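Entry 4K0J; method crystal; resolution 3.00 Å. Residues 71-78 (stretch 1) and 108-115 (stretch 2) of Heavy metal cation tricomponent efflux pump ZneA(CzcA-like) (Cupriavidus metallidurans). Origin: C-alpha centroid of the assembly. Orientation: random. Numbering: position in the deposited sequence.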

ATOM      1  N   ARG C  71      23.539  -6.558   8.097  1.00 90.36           N
ATOM      2  CA  ARG C  71      23.564  -5.258   8.770  1.00 91.20           C
ATOM      3  C   ARG C  71      22.392  -4.369   8.346  1.00 83.24           C
ATOM      4  O   ARG C  71      21.613  -3.922   9.188  1.00 78.84           O
ATOM      5  CB  ARG C  71      24.888  -4.528   8.519  1.00 95.89           C
ATOM      6  CG  ARG C  71      26.124  -5.245   9.044  1.00102.70           C
ATOM      7  CD  ARG C  71      27.338  -4.327   9.016  1.00108.29           C
ATOM      8  NE  ARG C  71      28.563  -5.001   9.437  1.00110.14           N
ATOM      9  CZ  ARG C  71      29.542  -5.360   8.613  1.00111.71           C
ATOM     10  NH1 ARG C  71      29.446  -5.109   7.313  1.00109.76           N
ATOM     11  NH2 ARG C  71      30.622  -5.968   9.090  1.00110.36           N
ATOM     12  N   GLU C  72      22.262  -4.114   7.047  1.00 80.69           N
ATOM     13  CA  GLU C  72      21.172  -3.250   6.578  1.00 90.30           C
ATOM     14  C   GLU C  72      19.771  -3.859   6.762  1.00 71.70           C
ATOM     15  O   GLU C  72      18.858  -3.207   7.265  1.00 54.05           O
ATOM     16  CB  GLU C  72      21.397  -2.799   5.127  1.00106.51           C
ATOM     17  CG  GLU C  72      21.801  -3.901   4.158  1.00111.95           C
ATOM     18  CD  GLU C  72      22.235  -3.356   2.805  1.00116.81           C
ATOM     19  OE1 GLU C  72      23.120  -3.963   2.164  1.00115.83           O
ATOM     20  OE2 GLU C  72      21.687  -2.317   2.383  1.00120.81           O
ATOM     21  N   ILE C  73      19.620  -5.116   6.368  1.00 61.26           N
ATOM     22  CA  ILE C  73      18.344  -5.819   6.454  1.00 48.87           C
ATOM     23  C   ILE C  73      17.845  -6.019   7.894  1.00 55.40           C
ATOM     24  O   ILE C  73      16.638  -6.059   8.132  1.00 56.65           O
ATOM     25  CB  ILE C  73      18.416  -7.168   5.702  1.00 49.94           C
ATOM     26  CG1 ILE C  73      18.696  -6.926   4.217  1.00 55.85           C
ATOM     27  CG2 ILE C  73      17.137  -7.972   5.861  1.00 48.96           C
ATOM     28  CD1 ILE C  73      18.820  -8.201   3.410  1.00 61.72           C
ATOM     29  N   MET C  74      18.761  -6.126   8.856  1.00 61.91           N
ATOM     30  CA  MET C  74      18.364  -6.279  10.262  1.00 61.86           C
ATOM     31  C   MET C  74      17.430  -5.149  10.701  1.00 62.22           C
ATOM     32  O   MET C  74      16.583  -5.333  11.574  1.00 57.69           O
ATOM     33  CB  MET C  74      19.594  -6.342  11.176  1.00 53.00           C
ATOM     34  CG  MET C  74      19.287  -6.470  12.670  1.00 75.68           C
ATOM     35  SD  MET C  74      18.566  -8.052  13.166  1.00 90.18           S
ATOM     36  CE  MET C  74      18.238  -7.763  14.903  1.00 55.11           C
ATOM     37  N   GLY C  75      17.575  -3.992  10.064  1.00 60.27           N
ATOM     38  CA  GLY C  75      16.787  -2.824  10.405  1.00 58.38           C
ATOM     39  C   GLY C  75      15.463  -2.676   9.673  1.00 60.10           C
ATOM     40  O   GLY C  75      14.800  -1.650   9.817  1.00 66.36           O
ATOM     41  N   VAL C  76      15.069  -3.677   8.887  1.00 55.23           N
ATOM     42  CA  VAL C  76      13.763  -3.613   8.236  1.00 61.67           C
ATOM     43  C   VAL C  76      12.661  -3.580   9.285  1.00 66.27           C
ATOM     44  O   VAL C  76      12.732  -4.278  10.299  1.00 66.43           O
ATOM     45  CB  VAL C  76      13.506  -4.775   7.240  1.00 57.81           C
ATOM     46  CG1 VAL C  76      14.541  -4.765   6.131  1.00 57.52           C
ATOM     47  CG2 VAL C  76      13.474  -6.123   7.955  1.00 54.74           C
ATOM     48  N   PRO C  77      11.647  -2.738   9.060  1.00 68.10           N
ATOM     49  CA  PRO C  77      10.526  -2.635   9.993  1.00 70.77           C
ATOM     50  C   PRO C  77       9.734  -3.933  10.056  1.00 76.74           C
ATOM     51  O   PRO C  77       9.642  -4.653   9.063  1.00 72.88           O
ATOM     52  CB  PRO C  77       9.671  -1.527   9.381  1.00 66.38           C
ATOM     53  CG  PRO C  77      10.045  -1.514   7.943  1.00 57.21           C
ATOM     54  CD  PRO C  77      11.503  -1.809   7.929  1.00 63.10           C
ATOM     55  N   GLY C  78       9.182  -4.229  11.228  1.00 83.21           N
ATOM     56  CA  GLY C  78       8.345  -5.399  11.401  1.00 76.59           C
ATOM     57  C   GLY C  78       9.113  -6.705  11.433  1.00 66.10           C
ATOM     58  O   GLY C  78       8.516  -7.778  11.411  1.00 64.39           O
TER
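Stretch 2 108-115: QRLQERIN

Stretch 2, the last turns of a helix, packs against helical residues 71-73 and the type I turn that begins at Ile73 in stretch 1, through an apolar patch and one arginine laid over the turn, with no clear hydrogen bond between the two. Residues 108-113 are helical, held by backbone hydrogen bonds such as Arg113 N to Arg109 O (2.9 Å) and Ile114 N to Leu110 O (3.0 Å); beyond Arg113 the chain leaves the helix. In stretch 1 the type I turn runs from Ile73 to Val76, closed by Val76 N to Ile73 O at 3.0 Å, and Val76 and Pro77 continue in extended conformation. The chains run in opposite directions: CA of Ile73 lies 6.0 Å from CA of Arg113, and CA of Val76 lies 6.3 Å from CA of Arg109, one helical turn earlier. The apolar patch centres on Ile73, whose CA-to-CB bond points away but whose side-chain end comes nearer, placing Ile73 CD1 3.5 Å from Ile114 CG2 and Ile73 CG2 3.7 Å from Leu110 CD1. Val76 CG1 extends the patch, 4.2 Å from Leu110 CD1 and 3.5 Å from the aliphatic Arg113 CG. Arg113 gives up the largest area to the contact. Its chi1 to chi3 are all m, and Glu72 O lies over one face of its guanidinium, 2.7 Å from Arg113 NH2, at an angle too poor for a hydrogen bond; the same Glu72 O accepts the backbone hydrogen bond of Gly75 N (3.2 Å). Arg113 NH1 comes within 3.5 Å of Gly75 C, where glycine leaves room: an ideal CB on Gly75 would sit a tight 3.3 Å from Arg113 NH1. Farther along, Pro77 CG rests 3.8 Å from Arg109 CD, while the Arg109 guanidinium leads away to a salt bridge within its own stretch, Arg109 NH1 to Glu112 OE2 at 2.5 Å.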

ATOM      1  N   GLN C 108       8.298  -5.303   0.244  1.00 44.63           N
ATOM      2  CA  GLN C 108       8.673  -4.004  -0.283  1.00 56.55           C
ATOM      3  C   GLN C 108       9.759  -3.360   0.567  1.00 51.44           C
ATOM      4  O   GLN C 108      10.694  -2.772   0.033  1.00 53.96           O
ATOM      5  CB  GLN C 108       7.456  -3.081  -0.381  1.00 65.87           C
ATOM      6  CG  GLN C 108       7.682  -1.865  -1.253  1.00 74.44           C
ATOM      7  CD  GLN C 108       8.124  -2.238  -2.651  1.00 86.79           C
ATOM      8  OE1 GLN C 108       9.058  -1.649  -3.197  1.00 86.31           O
ATOM      9  NE2 GLN C 108       7.452  -3.223  -3.242  1.00 93.96           N
ATOM     10  N   ARG C 109       9.634  -3.463   1.885  1.00 48.44           N
ATOM     11  CA  ARG C 109      10.642  -2.891   2.772  1.00 59.29           C
ATOM     12  C   ARG C 109      11.969  -3.619   2.579  1.00 58.65           C
ATOM     13  O   ARG C 109      13.052  -3.008   2.517  1.00 49.56           O
ATOM     14  CB  ARG C 109      10.198  -3.004   4.232  1.00 62.95           C
ATOM     15  CG  ARG C 109       8.775  -2.539   4.511  1.00 63.06           C
ATOM     16  CD  ARG C 109       8.642  -1.024   4.499  1.00 70.08           C
ATOM     17  NE  ARG C 109       8.570  -0.474   3.146  1.00 77.70           N
ATOM     18  CZ  ARG C 109       7.458  -0.410   2.419  1.00 68.69           C
ATOM     19  NH1 ARG C 109       7.495   0.111   1.203  1.00 70.09           N
ATOM     20  NH2 ARG C 109       6.313  -0.866   2.902  1.00 58.34           N
ATOM     21  N   LEU C 110      11.859  -4.938   2.486  1.00 46.48           N
ATOM     22  CA  LEU C 110      12.996  -5.805   2.249  1.00 44.98           C
ATOM     23  C   LEU C 110      13.662  -5.384   0.953  1.00 57.59           C
ATOM     24  O   LEU C 110      14.849  -5.075   0.927  1.00 45.26           O
ATOM     25  CB  LEU C 110      12.524  -7.254   2.146  1.00 46.38           C
ATOM     26  CG  LEU C 110      13.542  -8.353   2.434  1.00 44.67           C
ATOM     27  CD1 LEU C 110      14.065  -8.208   3.851  1.00 42.77           C
ATOM     28  CD2 LEU C 110      12.902  -9.715   2.223  1.00 39.56           C
ATOM     29  N   GLN C 111      12.875  -5.353  -0.119  1.00 70.38           N
ATOM     30  CA  GLN C 111      13.383  -4.995  -1.438  1.00 74.11           C
ATOM     31  C   GLN C 111      14.046  -3.619  -1.445  1.00 82.85           C
ATOM     32  O   GLN C 111      15.050  -3.414  -2.129  1.00 90.95           O
ATOM     33  CB  GLN C 111      12.267  -5.044  -2.478  1.00 74.25           C
ATOM     34  CG  GLN C 111      12.778  -5.020  -3.901  1.00 84.53           C
ATOM     35  CD  GLN C 111      13.731  -6.162  -4.185  1.00 94.89           C
ATOM     36  OE1 GLN C 111      13.490  -7.302  -3.786  1.00105.49           O
ATOM     37  NE2 GLN C 111      14.823  -5.862  -4.874  1.00 96.07           N
ATOM     38  N   GLU C 112      13.485  -2.685  -0.682  1.00 76.78           N
ATOM     39  CA  GLU C 112      14.068  -1.356  -0.558  1.00 72.68           C
ATOM     40  C   GLU C 112      15.448  -1.443   0.075  1.00 68.71           C
ATOM     41  O   GLU C 112      16.412  -0.876  -0.441  1.00 71.62           O
ATOM     42  CB  GLU C 112      13.174  -0.441   0.279  1.00 84.74           C
ATOM     43  CG  GLU C 112      11.928   0.051  -0.436  1.00 93.39           C
ATOM     44  CD  GLU C 112      11.064   0.938   0.443  1.00102.81           C
ATOM     45  OE1 GLU C 112      11.592   1.926   1.002  1.00110.77           O
ATOM     46  OE2 GLU C 112       9.857   0.645   0.579  1.00 97.90           O
ATOM     47  N   ARG C 113      15.542  -2.167   1.187  1.00 65.93           N
ATOM     48  CA  ARG C 113      16.796  -2.244   1.936  1.00 65.35           C
ATOM     49  C   ARG C 113      17.930  -2.965   1.202  1.00 63.61           C
ATOM     50  O   ARG C 113      19.097  -2.611   1.360  1.00 62.75           O
ATOM     51  CB  ARG C 113      16.566  -2.875   3.311  1.00 66.36           C
ATOM     52  CG  ARG C 113      15.634  -2.074   4.197  1.00 75.80           C
ATOM     53  CD  ARG C 113      16.130  -0.653   4.372  1.00 87.36           C
ATOM     54  NE  ARG C 113      17.484  -0.615   4.914  1.00 98.61           N
ATOM     55  CZ  ARG C 113      17.767  -0.661   6.211  1.00108.68           C
ATOM     56  NH1 ARG C 113      16.791  -0.756   7.103  1.00111.60           N
ATOM     57  NH2 ARG C 113      19.030  -0.621   6.617  1.00110.44           N
ATOM     58  N   ILE C 114      17.591  -3.969   0.399  1.00 67.91           N
ATOM     59  CA  ILE C 114      18.606  -4.734  -0.326  1.00 67.00           C
ATOM     60  C   ILE C 114      19.114  -3.997  -1.566  1.00 73.95           C
ATOM     61  O   ILE C 114      19.932  -4.529  -2.320  1.00 77.48           O
ATOM     62  CB  ILE C 114      18.101  -6.132  -0.746  1.00 58.45           C
ATOM     63  CG1 ILE C 114      17.102  -6.027  -1.898  1.00 70.45           C
ATOM     64  CG2 ILE C 114      17.472  -6.848   0.424  1.00 50.06           C
ATOM     65  CD1 ILE C 114      16.630  -7.372  -2.413  1.00 76.28           C
ATOM     66  N   ASN C 115      18.619  -2.781  -1.776  1.00 68.99           N
ATOM     67  CA  ASN C 115      19.069  -1.951  -2.887  1.00 64.69           C
ATOM     68  C   ASN C 115      19.966  -0.814  -2.407  1.00 56.78           C
ATOM     69  O   ASN C 115      20.513  -0.864  -1.302  1.00 53.62           O
ATOM     70  CB  ASN C 115      17.876  -1.391  -3.668  1.00 78.42           C
ATOM     71  CG  ASN C 115      17.201  -2.436  -4.550  1.00 73.98           C
ATOM     72  OD1 ASN C 115      17.614  -2.669  -5.687  1.00 76.34           O
ATOM     73  ND2 ASN C 115      16.150  -3.057  -4.031  1.00 64.18           N
TER